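Local coordinates for protein ochratoxinase (Aspergillus niger, PDB 4C5Z) that cleaves the amide bond of ochratoxin A with the aid of zinc, releasing phenylalanine, and acts as a carboxypeptidase with a preference for C-terminal aromatic residues, at residues L28-K33 with Y387-I392; W66-H71 with T330-T335; G119-K124 with I196-K201; E159-Y164 with L179-G184; S289-F294 with A312-H317. All blocks are in the same frame, centred on the assembly; numbering follows the deposited sequence.

Interaction 1. Residues L28-K33 with Y387-I392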
# COMPACT_ATOMS: atom_id res chain seq x y z
N LEU A 28 35.00 30.35 -41.99
CA LEU A 28 34.84 30.06 -40.55
C LEU A 28 35.85 29.03 -40.20
O LEU A 28 36.05 28.07 -40.95
CB LEU A 28 33.43 29.55 -40.23
CG LEU A 28 33.06 29.07 -38.80
CD1 LEU A 28 31.56 29.17 -38.55
CD2 LEU A 28 33.46 27.62 -38.52
N VAL A 29 36.52 29.22 -39.07
CA VAL A 29 37.47 28.23 -38.57
C VAL A 29 36.92 27.61 -37.31
O VAL A 29 36.44 28.31 -36.42
CB VAL A 29 38.84 28.84 -38.24
CG1 VAL A 29 39.84 27.75 -37.85
CG2 VAL A 29 39.37 29.62 -39.43
N ILE A 30 36.98 26.29 -37.27
CA ILE A 30 36.69 25.54 -36.05
C ILE A 30 37.99 25.11 -35.43
O ILE A 30 38.82 24.55 -36.11
CB ILE A 30 35.84 24.30 -36.33
CG1 ILE A 30 34.50 24.74 -36.90
CG2 ILE A 30 35.67 23.51 -35.05
CD1 ILE A 30 33.61 23.63 -37.41
N SER A 31 38.17 25.38 -34.14
CA SER A 31 39.25 24.76 -33.39
C SER A 31 38.63 23.89 -32.28
O SER A 31 38.08 24.41 -31.32
CB SER A 31 40.19 25.81 -32.81
OG SER A 31 41.27 25.19 -32.15
N ASP A 32 38.73 22.57 -32.44
CA ASP A 32 38.18 21.56 -31.52
C ASP A 32 36.67 21.67 -31.42
O ASP A 32 35.98 21.27 -32.34
CB ASP A 32 38.88 21.59 -30.15
CG ASP A 32 40.34 21.13 -30.24
OD1 ASP A 32 40.58 20.11 -30.93
OD2 ASP A 32 41.24 21.77 -29.64
N LYS A 33 36.15 22.25 -30.33
CA LYS A 33 34.72 22.39 -30.14
C LYS A 33 34.18 23.79 -30.39
O LYS A 33 32.97 23.97 -30.46
CB LYS A 33 34.35 22.00 -28.72
CG LYS A 33 34.85 20.63 -28.31
CD LYS A 33 33.76 20.02 -27.43
CE LYS A 33 33.64 18.49 -27.51
NZ LYS A 33 34.22 17.86 -26.29
N TYR A 387 31.94 30.99 -29.77
CA TYR A 387 30.69 30.23 -29.67
C TYR A 387 30.95 28.81 -30.05
O TYR A 387 31.98 28.49 -30.62
CB TYR A 387 29.59 30.82 -30.52
CG TYR A 387 28.99 32.04 -29.90
CD1 TYR A 387 29.79 33.10 -29.50
CD2 TYR A 387 27.63 32.13 -29.72
CE1 TYR A 387 29.23 34.22 -28.92
CE2 TYR A 387 27.06 33.25 -29.15
CZ TYR A 387 27.87 34.28 -28.76
OH TYR A 387 27.33 35.37 -28.18
N GLU A 388 30.02 27.95 -29.68
CA GLU A 388 30.12 26.52 -29.91
C GLU A 388 30.01 26.20 -31.39
O GLU A 388 29.18 26.76 -32.10
CB GLU A 388 29.00 25.78 -29.18
CG GLU A 388 29.05 25.87 -27.68
CD GLU A 388 28.96 24.49 -27.04
OE1 GLU A 388 27.91 23.75 -27.18
OE2 GLU A 388 29.96 24.17 -26.39
N ALA A 389 30.82 25.24 -31.84
CA ALA A 389 30.83 24.80 -33.24
C ALA A 389 29.65 23.95 -33.65
O ALA A 389 29.81 22.81 -34.02
CB ALA A 389 32.11 24.03 -33.52
N ASP A 390 28.45 24.51 -33.59
CA ASP A 390 27.28 23.84 -34.13
C ASP A 390 26.96 24.55 -35.44
O ASP A 390 26.36 25.62 -35.44
CB ASP A 390 26.06 23.92 -33.17
CG ASP A 390 26.26 23.14 -31.90
OD1 ASP A 390 27.33 22.53 -31.71
OD2 ASP A 390 25.34 23.15 -31.06
N VAL A 391 27.34 23.92 -36.54
CA VAL A 391 27.38 24.61 -37.83
C VAL A 391 26.77 23.76 -38.90
O VAL A 391 27.00 22.55 -38.91
CB VAL A 391 28.84 24.92 -38.22
CG1 VAL A 391 28.90 25.60 -39.57
CG2 VAL A 391 29.50 25.81 -37.16
N ILE A 392 26.00 24.37 -39.79
CA ILE A 392 25.49 23.60 -40.93
C ILE A 392 25.69 24.30 -42.25
O ILE A 392 25.80 25.52 -42.32
CB ILE A 392 24.00 23.25 -40.81
CG1 ILE A 392 23.13 24.51 -40.82
CG2 ILE A 392 23.74 22.46 -39.55
CD1 ILE A 392 21.65 24.18 -40.80
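Leu28 and Val391 meet end to end, methyl CD1 of Leu28 standing 4.2 Å from CG2 of Val391. The leucine CG lies anti to the backbone N (chi1 175°), which carries its branched end across the gap. Two residues on, along the same side of the strand, Ile30 offers both of its methyl ends to Ala389. Its CG2, the branch opposite the backbone N, comes to 3.9 Å from Ala389 CB, and its CD1 stays within 4.2 Å of that same CB. The alanine methyl therefore fits against the fork of the isoleucine, while on another side it rests 3.2 Å from Lys33 O. This carbonyl also takes the one hydrogen bond of the contact, from Ala389 N (2.9 Å, N-H...O 162°), with the donor tilted somewhat out of the carbonyl plane. Ala389 is the centre of an inverse gamma turn, in which Asp390 N bonds back to Glu388 O. Apolar neighbours continue the layer: Leu28 and Val391 both pack on Leu61, and Ile30 and Val391 both pack on Trp415. Lys33 and Glu388 mark the more open end, whereas the aliphatic pairs are buried. Strand 26-31, paired with 7-15 and 34-38, thus faces the start of strand 391-394, paired with 411-416, with side chains between them; such an arrangement is typical of the small beta-sandwich domain that amidohydrolases build from N-terminal and C-terminal parts of the chain.

Interaction 2. Residues W66-H71 with T330-T335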
# COMPACT_ATOMS: atom_id res chain seq x y z
N TRP A 66 17.70 25.25 -34.01
CA TRP A 66 16.99 24.84 -32.81
C TRP A 66 15.52 24.62 -33.10
O TRP A 66 14.88 25.41 -33.81
CB TRP A 66 17.09 25.96 -31.78
CG TRP A 66 18.36 26.03 -31.08
CD1 TRP A 66 19.56 26.26 -31.64
CD2 TRP A 66 18.58 25.89 -29.68
NE1 TRP A 66 20.53 26.27 -30.67
CE2 TRP A 66 19.95 26.03 -29.46
CE3 TRP A 66 17.75 25.66 -28.58
CZ2 TRP A 66 20.52 25.96 -28.18
CZ3 TRP A 66 18.30 25.58 -27.32
CH2 TRP A 66 19.67 25.73 -27.13
N ASP A 67 14.94 23.60 -32.49
CA ASP A 67 13.49 23.65 -32.24
C ASP A 67 13.27 23.74 -30.75
O ASP A 67 13.70 22.90 -30.02
CB ASP A 67 12.75 22.44 -32.81
CG ASP A 67 11.24 22.59 -32.73
OD1 ASP A 67 10.69 22.68 -31.61
OD2 ASP A 67 10.60 22.67 -33.78
N CYS A 68 12.57 24.76 -30.31
CA CYS A 68 12.41 25.03 -28.89
C CYS A 68 11.17 24.43 -28.25
O CYS A 68 10.86 24.75 -27.11
CB CYS A 68 12.41 26.53 -28.67
SG CYS A 68 14.02 27.24 -29.07
N HIS A 69 10.47 23.55 -28.95
CA HIS A 69 9.27 22.95 -28.38
C HIS A 69 9.07 21.58 -28.99
O HIS A 69 8.33 21.42 -29.96
CB HIS A 69 8.06 23.84 -28.60
CG HIS A 69 6.83 23.36 -27.91
ND1 HIS A 69 5.77 24.20 -27.64
CD2 HIS A 69 6.47 22.14 -27.44
CE1 HIS A 69 4.82 23.52 -27.02
NE2 HIS A 69 5.22 22.27 -26.89
N MET A 70 9.72 20.58 -28.41
CA MET A 70 9.62 19.23 -28.90
C MET A 70 9.03 18.41 -27.78
O MET A 70 9.01 18.86 -26.66
CB MET A 70 11.01 18.76 -29.24
CG MET A 70 11.70 19.56 -30.33
SD MET A 70 10.75 19.51 -31.86
CE MET A 70 11.06 17.79 -32.29
N HIS A 71 8.54 17.21 -28.10
CA HIS A 71 8.13 16.25 -27.08
C HIS A 71 8.75 14.90 -27.37
O HIS A 71 8.58 14.34 -28.43
CB HIS A 71 6.59 16.16 -26.91
CG HIS A 71 5.85 15.71 -28.14
ND1 HIS A 71 5.09 16.56 -28.91
CD2 HIS A 71 5.71 14.48 -28.69
CE1 HIS A 71 4.55 15.89 -29.91
NE2 HIS A 71 4.91 14.62 -29.80
N THR A 330 11.03 39.40 -28.33
CA THR A 330 12.05 38.42 -28.70
C THR A 330 11.39 37.05 -28.91
O THR A 330 10.66 36.55 -28.03
CB THR A 330 13.13 38.29 -27.61
OG1 THR A 330 13.76 39.55 -27.40
CG2 THR A 330 14.18 37.28 -28.00
N ILE A 331 11.68 36.45 -30.07
CA ILE A 331 10.99 35.24 -30.53
C ILE A 331 11.92 34.10 -30.91
O ILE A 331 12.96 34.32 -31.53
CB ILE A 331 10.09 35.61 -31.72
CG1 ILE A 331 9.05 36.65 -31.25
CG2 ILE A 331 9.42 34.38 -32.33
CD1 ILE A 331 8.38 37.38 -32.36
N ALA A 332 11.52 32.88 -30.53
CA ALA A 332 12.16 31.67 -31.01
C ALA A 332 11.09 30.75 -31.58
O ALA A 332 9.90 31.03 -31.42
CB ALA A 332 12.94 30.96 -29.91
N LEU A 333 11.54 29.65 -32.22
CA LEU A 333 10.65 28.76 -32.93
C LEU A 333 10.58 27.40 -32.32
O LEU A 333 11.61 26.84 -31.91
CB LEU A 333 11.10 28.59 -34.39
CG LEU A 333 11.22 29.88 -35.21
CD1 LEU A 333 11.48 29.52 -36.67
CD2 LEU A 333 10.00 30.77 -35.06
N GLY A 334 9.37 26.84 -32.35
CA GLY A 334 9.13 25.45 -31.95
C GLY A 334 7.86 24.98 -32.61
O GLY A 334 7.08 25.78 -33.12
N THR A 335 7.63 23.67 -32.55
CA THR A 335 6.58 23.03 -33.31
C THR A 335 5.71 22.06 -32.54
O THR A 335 4.68 21.63 -33.05
CB THR A 335 7.19 22.23 -34.47
OG1 THR A 335 8.23 21.39 -33.99
CG2 THR A 335 7.80 23.15 -35.48
O HOH W 1 14.09 27.89 -32.35
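Asp67 and Thr335 join across this contact through the aspartate carboxylate. From CB the Asp67 chain turns to put CG anti to the backbone N (chi1 -171°), bringing it over the 330-335 segment, where CG lies 3.6 Å from Gly334 CA. At CG the two oxygens part company. OD1 first serves its own segment: His69 N donates to it nearly along the C-O axis (2.8 Å), which closes an Asx turn. The same oxygen lies 3.2 Å from Gly334 CA and receives a weak bond from Thr335 N. OD2 takes the hydroxyl of Thr335, OG1 at 2.7 Å, arriving from above the carboxylate plane, and has the threonine CG2 close by as well; that hydroxyl is also hydrogen-bonded to Thr337 OG1. With both oxygens engaged, the buried carboxylate is held against rotation about CB-CG. The setting is the TIM barrel of the metal-dependent amidohydrolases, with strand 60-67 running into the His-X-His pair, His69 and His71, that binds the first zinc, and the 330-335 segment running into the active-site residue Asp336. Asp67 ties together the two segments that lead into the metal-site residues. Behind it, Cys68 N donates to Leu333 O (2.8 Å, 164°), and Cys68 SG rests 4.0 Å from Ala332 CB. A water adds a bridge, donating to Trp66 O and accepting from Leu333 N. Gly334, with no side chain on the face it turns to the other segment, lets the backbones run close, its CA 3.9 Å from His69 CB.

Interaction 3. Residues G119-K124 with I196-K201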
# COMPACT_ATOMS: atom_id res chain seq x y z
N GLY A 119 13.55 13.21 -22.75
CA GLY A 119 14.76 13.86 -23.22
C GLY A 119 15.94 13.60 -22.30
O GLY A 119 17.05 13.31 -22.77
N CYS A 120 15.72 13.70 -21.01
CA CYS A 120 16.78 13.47 -20.06
C CYS A 120 17.34 12.07 -20.22
O CYS A 120 18.56 11.87 -20.26
CB CYS A 120 16.27 13.69 -18.63
SG CYS A 120 15.82 15.43 -18.28
N GLU A 121 16.44 11.09 -20.36
CA GLU A 121 16.83 9.69 -20.37
C GLU A 121 17.52 9.34 -21.69
O GLU A 121 18.47 8.59 -21.72
CB GLU A 121 15.63 8.79 -20.07
CG GLU A 121 15.17 8.87 -18.61
CD GLU A 121 14.43 10.14 -18.22
OE1 GLU A 121 13.79 10.78 -19.09
OE2 GLU A 121 14.48 10.52 -17.02
N VAL A 122 17.06 9.93 -22.78
CA VAL A 122 17.62 9.65 -24.08
C VAL A 122 18.94 10.41 -24.29
O VAL A 122 19.85 9.92 -24.95
CB VAL A 122 16.57 9.92 -25.20
CG1 VAL A 122 17.20 9.92 -26.59
CG2 VAL A 122 15.44 8.89 -25.12
N ALA A 123 19.08 11.58 -23.68
CA ALA A 123 20.31 12.33 -23.84
C ALA A 123 21.49 11.55 -23.28
O ALA A 123 22.63 11.73 -23.70
CB ALA A 123 20.21 13.70 -23.20
N LYS A 124 21.23 10.68 -22.32
CA LYS A 124 22.29 9.86 -21.75
C LYS A 124 22.94 8.99 -22.81
O LYS A 124 24.15 8.78 -22.76
CB LYS A 124 21.77 8.98 -20.61
CG LYS A 124 21.45 9.74 -19.33
CD LYS A 124 20.89 8.79 -18.28
CE LYS A 124 21.39 9.10 -16.88
NZ LYS A 124 20.32 9.78 -16.10
N ILE A 196 14.64 17.98 -12.13
CA ILE A 196 16.06 18.23 -11.89
C ILE A 196 16.81 16.92 -11.56
O ILE A 196 17.90 16.67 -12.07
CB ILE A 196 16.27 19.29 -10.77
CG1 ILE A 196 15.56 20.61 -11.05
CG2 ILE A 196 17.74 19.46 -10.44
CD1 ILE A 196 16.02 21.35 -12.27
N ARG A 197 16.21 16.05 -10.76
CA ARG A 197 16.83 14.75 -10.44
C ARG A 197 17.23 13.96 -11.70
O ARG A 197 18.28 13.27 -11.74
CB ARG A 197 15.87 13.91 -9.62
CG ARG A 197 16.52 12.68 -8.98
CD ARG A 197 15.52 11.98 -8.08
NE ARG A 197 16.21 11.11 -7.17
CZ ARG A 197 16.65 9.90 -7.49
NH1 ARG A 197 16.42 9.37 -8.68
NH2 ARG A 197 17.31 9.21 -6.59
N ARG A 198 16.41 14.09 -12.75
CA ARG A 198 16.65 13.39 -14.00
C ARG A 198 17.66 14.15 -14.86
O ARG A 198 18.07 13.64 -15.87
CB ARG A 198 15.35 13.24 -14.80
CG ARG A 198 14.22 12.64 -14.02
CD ARG A 198 12.88 12.96 -14.61
NE ARG A 198 12.63 12.21 -15.84
CZ ARG A 198 11.50 12.25 -16.52
NH1 ARG A 198 10.47 12.97 -16.09
NH2 ARG A 198 11.37 11.53 -17.64
N GLY A 199 18.02 15.37 -14.49
CA GLY A 199 18.89 16.16 -15.34
C GLY A 199 18.12 17.13 -16.21
O GLY A 199 18.65 17.63 -17.20
N ALA A 200 16.88 17.45 -15.85
CA ALA A 200 16.15 18.50 -16.57
C ALA A 200 16.91 19.81 -16.65
O ALA A 200 17.44 20.29 -15.67
CB ALA A 200 14.79 18.75 -15.95
N LYS A 201 16.93 20.41 -17.83
CA LYS A 201 17.61 21.68 -18.02
C LYS A 201 16.65 22.83 -18.24
O LYS A 201 17.05 23.96 -18.54
CB LYS A 201 18.63 21.55 -19.14
CG LYS A 201 19.88 20.83 -18.65
CD LYS A 201 20.95 20.72 -19.71
CE LYS A 201 22.33 20.45 -19.12
NZ LYS A 201 23.32 20.71 -20.20
O HOH W 2 17.62 11.32 -16.69
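The guanidinium of Arg198 turns an edge, not a face, to the carboxylate of Glu121, and the two planes stand 37° apart. The grip is side-on, with two nitrogens meeting two oxygens. Arg198 NE donates to Glu121 OE2 at 2.8 Å, almost straight; this oxygen lies in the guanidinium plane and is met on its syn side. Arg198 NH2 reaches Glu121 OE1 at 2.9 Å from above the carboxylate plane, consistent with the twist between the planes. Both chains bend to get there, the glutamate at chi2 (73°) and the arginine at chi3. Beside the ion pair, Cys120 packs against the end of helix 185-198: its CB lies 3.3 Å from Arg198 O and its SG 3.3 Å from Ala200 N. That end is a Schellman motif, with Gly199 at positive phi. A water donates to Arg198 O and bonds weakly to Glu121 OE2 and Lys124 NZ. Arg198 NH1 is held by Gly177 O and Gln195 OE1, while the backbone O of Glu121 bonds to Ser92 of a neighbouring subunit. With its oxygens paired to a fixed guanidinium, the buried Glu121 is probably kept ionised, and the salt bridge couples helix 119-127 to the end of helix 185-198.

Interaction 4. Residues E159-Y164 with L179-G184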
# COMPACT_ATOMS: atom_id res chain seq x y z
N GLU A 159 -5.55 6.22 -11.67
CA GLU A 159 -4.55 5.62 -12.55
C GLU A 159 -3.54 6.65 -12.95
O GLU A 159 -2.34 6.39 -13.01
CB GLU A 159 -5.22 5.01 -13.80
CG GLU A 159 -5.92 3.68 -13.58
CD GLU A 159 -7.23 3.74 -12.77
OE1 GLU A 159 -7.74 4.83 -12.53
OE2 GLU A 159 -7.77 2.67 -12.38
N VAL A 160 -4.02 7.86 -13.15
CA VAL A 160 -3.15 8.94 -13.60
C VAL A 160 -2.24 9.44 -12.49
O VAL A 160 -1.05 9.58 -12.70
CB VAL A 160 -3.96 10.09 -14.22
CG1 VAL A 160 -3.03 11.21 -14.69
CG2 VAL A 160 -4.81 9.56 -15.37
N LEU A 161 -2.79 9.73 -11.32
CA LEU A 161 -1.94 10.16 -10.21
C LEU A 161 -1.09 9.03 -9.67
O LEU A 161 -0.01 9.27 -9.14
CB LEU A 161 -2.74 10.81 -9.10
CG LEU A 161 -2.98 12.30 -9.36
CD1 LEU A 161 -4.18 12.47 -10.31
CD2 LEU A 161 -3.22 13.03 -8.04
N GLY A 162 -1.55 7.79 -9.80
CA GLY A 162 -0.68 6.69 -9.42
C GLY A 162 0.60 6.67 -10.26
O GLY A 162 1.69 6.37 -9.78
N SER A 163 0.43 6.98 -11.54
CA SER A 163 1.51 6.90 -12.47
C SER A 163 2.38 8.10 -12.33
O SER A 163 3.58 7.96 -12.39
CB SER A 163 0.99 6.82 -13.91
OG SER A 163 0.66 5.51 -14.28
N TYR A 164 1.79 9.27 -12.14
CA TYR A 164 2.48 10.53 -12.35
C TYR A 164 2.44 11.54 -11.20
O TYR A 164 2.88 12.68 -11.35
CB TYR A 164 1.86 11.18 -13.59
CG TYR A 164 1.99 10.39 -14.87
CD1 TYR A 164 3.19 9.81 -15.25
CD2 TYR A 164 0.93 10.28 -15.74
CE1 TYR A 164 3.32 9.11 -16.45
CE2 TYR A 164 1.06 9.58 -16.94
CZ TYR A 164 2.26 9.00 -17.28
OH TYR A 164 2.40 8.34 -18.48
N LEU A 179 4.93 13.19 -17.75
CA LEU A 179 4.01 14.07 -17.09
C LEU A 179 4.16 13.91 -15.58
O LEU A 179 4.46 12.81 -15.06
CB LEU A 179 2.62 13.70 -17.57
CG LEU A 179 1.43 14.15 -16.75
CD1 LEU A 179 1.20 15.65 -16.91
CD2 LEU A 179 0.22 13.33 -17.19
N CYS A 180 3.93 15.01 -14.89
CA CYS A 180 3.98 15.05 -13.44
C CYS A 180 2.82 15.89 -12.97
O CYS A 180 2.67 17.03 -13.39
CB CYS A 180 5.28 15.67 -13.01
SG CYS A 180 5.43 15.74 -11.25
N ILE A 181 1.98 15.32 -12.11
CA ILE A 181 0.82 15.99 -11.58
C ILE A 181 1.02 16.28 -10.11
O ILE A 181 1.35 15.41 -9.32
CB ILE A 181 -0.42 15.13 -11.81
CG1 ILE A 181 -0.95 15.41 -13.20
CG2 ILE A 181 -1.55 15.43 -10.83
CD1 ILE A 181 -1.53 14.18 -13.79
N ALA A 182 0.79 17.54 -9.75
CA ALA A 182 1.11 18.03 -8.44
C ALA A 182 0.10 19.08 -8.10
O ALA A 182 -0.20 19.91 -8.95
CB ALA A 182 2.52 18.61 -8.42
N ASP A 183 -0.44 19.02 -6.88
CA ASP A 183 -1.42 19.97 -6.44
C ASP A 183 -0.99 20.51 -5.12
O ASP A 183 -0.78 19.74 -4.18
CB ASP A 183 -2.78 19.31 -6.33
CG ASP A 183 -3.29 18.77 -7.66
OD1 ASP A 183 -3.49 19.56 -8.62
OD2 ASP A 183 -3.51 17.55 -7.73
N GLY A 184 -0.87 21.84 -5.02
CA GLY A 184 -0.50 22.47 -3.77
C GLY A 184 0.97 22.81 -3.73
O GLY A 184 1.75 22.22 -4.41
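Ile181 projects from its strand as a forked bump toward the helix, and each branch finds its own seat. CG2, anti to the backbone N, sits against the fork of Leu161, 3.7 Å from CG and equally near both leucine methyls. CD1 on the other branch meets Val160 CG1 at 3.4 Å, a snug fit; both partners cross the isoleucine at about a right angle. The second bump is the Tyr164 ring. Ser163 CB lies over the centre of one face, while Leu179 CB lies over the opposite face, displaced toward the rim. Methyl CD2 of Leu179 presses on the ring at Tyr164 CD2 (3.5 Å), and on this same face Leu179 O lies over the other flank, 3.3 Å from Tyr164 CD1. Strand 142-144, helix 157-164 and strand 179-181 form a beta-alpha-beta unit, the two strands being parallel neighbours, and this contact lays the helix on the second strand. The axes of helix 159-164 and strand 179-181 cross at -110° and approach to 7.6 Å. At the helix end the backbone joins in: Ile181 N donates to Tyr164 O (2.9 Å), and Cys180 CA makes a C-H...O contact of 3.3 Å with the same Tyr164 O. The carbonyl thus slots between successive residues of the strand, while Cys180 CB points away from the helix and its side chain packs on helix 185-198. Leu86 adjoins Tyr164. On the subunit boundary, Leu161 packs on Arg190 of a neighbouring subunit, and Asp183 makes salt bridges to Arg190 and Arg193 of that same subunit.

Interaction 5. Residues S289-F294 with A312-H317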
# COMPACT_ATOMS: atom_id res chain seq x y z
N SER A 289 2.79 25.68 -35.87
CA SER A 289 2.54 24.42 -36.58
C SER A 289 1.37 23.65 -35.98
O SER A 289 0.56 23.07 -36.69
CB SER A 289 3.81 23.57 -36.63
OG SER A 289 4.87 24.22 -37.34
N VAL A 290 1.24 23.70 -34.67
CA VAL A 290 0.14 23.03 -34.00
C VAL A 290 -1.20 23.60 -34.46
O VAL A 290 -2.14 22.84 -34.70
CB VAL A 290 0.21 23.15 -32.45
CG1 VAL A 290 -1.01 22.53 -31.79
CG2 VAL A 290 1.45 22.48 -31.90
N ILE A 291 -1.31 24.92 -34.54
CA ILE A 291 -2.56 25.50 -34.99
C ILE A 291 -2.80 25.05 -36.43
O ILE A 291 -3.90 24.64 -36.79
CB ILE A 291 -2.61 27.05 -34.88
CG1 ILE A 291 -2.88 27.52 -33.44
CG2 ILE A 291 -3.76 27.61 -35.69
CD1 ILE A 291 -1.87 27.07 -32.40
N GLU A 292 -1.75 25.10 -37.26
CA GLU A 292 -1.92 24.82 -38.68
C GLU A 292 -2.42 23.42 -38.95
O GLU A 292 -3.14 23.21 -39.94
CB GLU A 292 -0.66 25.10 -39.50
CG GLU A 292 -0.21 26.57 -39.50
CD GLU A 292 -1.15 27.53 -40.23
OE1 GLU A 292 -1.87 27.11 -41.15
OE2 GLU A 292 -1.16 28.71 -39.87
N ILE A 293 -2.08 22.47 -38.08
CA ILE A 293 -2.52 21.07 -38.25
C ILE A 293 -4.03 20.95 -38.25
O ILE A 293 -4.62 20.34 -39.16
CB ILE A 293 -1.96 20.13 -37.17
CG1 ILE A 293 -0.47 19.88 -37.43
CG2 ILE A 293 -2.73 18.81 -37.16
CD1 ILE A 293 0.28 19.33 -36.25
N PHE A 294 -4.66 21.52 -37.23
CA PHE A 294 -6.11 21.41 -37.14
C PHE A 294 -6.88 22.42 -38.02
O PHE A 294 -8.11 22.30 -38.17
CB PHE A 294 -6.61 21.38 -35.67
CG PHE A 294 -6.37 22.65 -34.87
CD1 PHE A 294 -7.04 23.85 -35.19
CD2 PHE A 294 -5.56 22.62 -33.72
CE1 PHE A 294 -6.85 25.00 -34.43
CE2 PHE A 294 -5.38 23.76 -32.96
CZ PHE A 294 -6.01 24.96 -33.32
N ALA A 312 -11.55 30.72 -34.16
CA ALA A 312 -11.46 31.89 -33.27
C ALA A 312 -10.15 31.91 -32.49
O ALA A 312 -9.51 32.94 -32.43
CB ALA A 312 -12.64 31.94 -32.31
N LEU A 313 -9.75 30.76 -31.94
CA LEU A 313 -8.43 30.62 -31.30
C LEU A 313 -7.28 30.78 -32.31
O LEU A 313 -6.31 31.48 -32.04
CB LEU A 313 -8.27 29.27 -30.60
CG LEU A 313 -6.85 29.01 -30.01
CD1 LEU A 313 -6.70 29.68 -28.67
CD2 LEU A 313 -6.57 27.52 -29.87
N ALA A 314 -7.39 30.12 -33.45
CA ALA A 314 -6.38 30.20 -34.51
C ALA A 314 -6.19 31.65 -34.97
O ALA A 314 -5.08 32.09 -35.15
CB ALA A 314 -6.74 29.31 -35.68
N ASP A 315 -7.29 32.37 -35.14
CA ASP A 315 -7.23 33.76 -35.57
C ASP A 315 -6.57 34.61 -34.53
O ASP A 315 -5.73 35.45 -34.86
CB ASP A 315 -8.63 34.30 -35.87
CG ASP A 315 -9.22 33.71 -37.15
OD1 ASP A 315 -8.43 33.40 -38.07
OD2 ASP A 315 -10.46 33.55 -37.25
N SER A 316 -6.90 34.38 -33.26
CA SER A 316 -6.26 35.09 -32.17
C SER A 316 -4.80 34.77 -32.13
O SER A 316 -3.99 35.64 -31.98
CB SER A 316 -6.78 34.65 -30.81
OG SER A 316 -8.16 34.83 -30.76
N HIS A 317 -4.48 33.50 -32.23
CA HIS A 317 -3.11 33.09 -32.15
C HIS A 317 -2.31 33.80 -33.22
O HIS A 317 -1.18 34.15 -32.99
CB HIS A 317 -2.99 31.60 -32.30
CG HIS A 317 -1.59 31.09 -32.22
ND1 HIS A 317 -0.75 31.09 -33.31
CD2 HIS A 317 -0.88 30.58 -31.20
CE1 HIS A 317 0.43 30.61 -32.95
NE2 HIS A 317 0.37 30.27 -31.68
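Ile291 makes a CH-pi contact with His317, its CD1 standing over one face of the imidazole, 3.9 Å from the ring centroid and 13° off the normal. His317 CG lies anti to its own backbone N (chi1 -180°), which swings the ring out toward the other helix. Purely apolar contacts run alongside. The second branch of Ile291, CG2, presses on Ala314 CB at 3.4 Å, and farther along Phe294 CZ approaches Leu313 CD2 at 4.3 Å. The phenylalanine ring, poorly ordered, meets Leu313 and Ala314 obliquely. No hydrogen bond joins the two segments; those present lie within one segment or go to residues outside both. His317 NE2 bonds to Ala286 O and ND1 to Arg288 NH1, which together fix the rotation of the ring that Ile291 covers. Ser316 OG and N both bond back to Ala312 O, from opposite faces of its plane. The axes of helices 289-294 and 312-317 pass 10.4 Å apart at 147°, roughly antiparallel. Helix 288-297, just after strand 283-285 and beside the metal site, thus packs on helix 304-327, which leads to strand 331-332 of the TIM barrel; the Ile291 side chain lies about 4 Å from that of His265, a ligand of the second zinc.

In the fold
Along the chain, interaction 1 encloses the other four and interaction 2 encloses 3, 4 and 5, with 4 lying within 3 and 5 following. Interaction 2 sits near the chain's centre, where the chain leaving strand 60-67 carries zinc ligands and meets the 330-335 segment. Strand 60-67 neighbours strand 391-394, so its sheet leads to interaction 1 in the beta-sandwich, about 22 Å away between centres. Interaction 5, its centre about 16 Å from that of interaction 2, touches it through Thr335 and Val290; helix 304-327 leads into strand 331-332. Interactions 3 and 4, centres about 19 Å apart, are linked by strand 179-181 and helix 185-198 and border other subunits, tying barrel packing to the octamer.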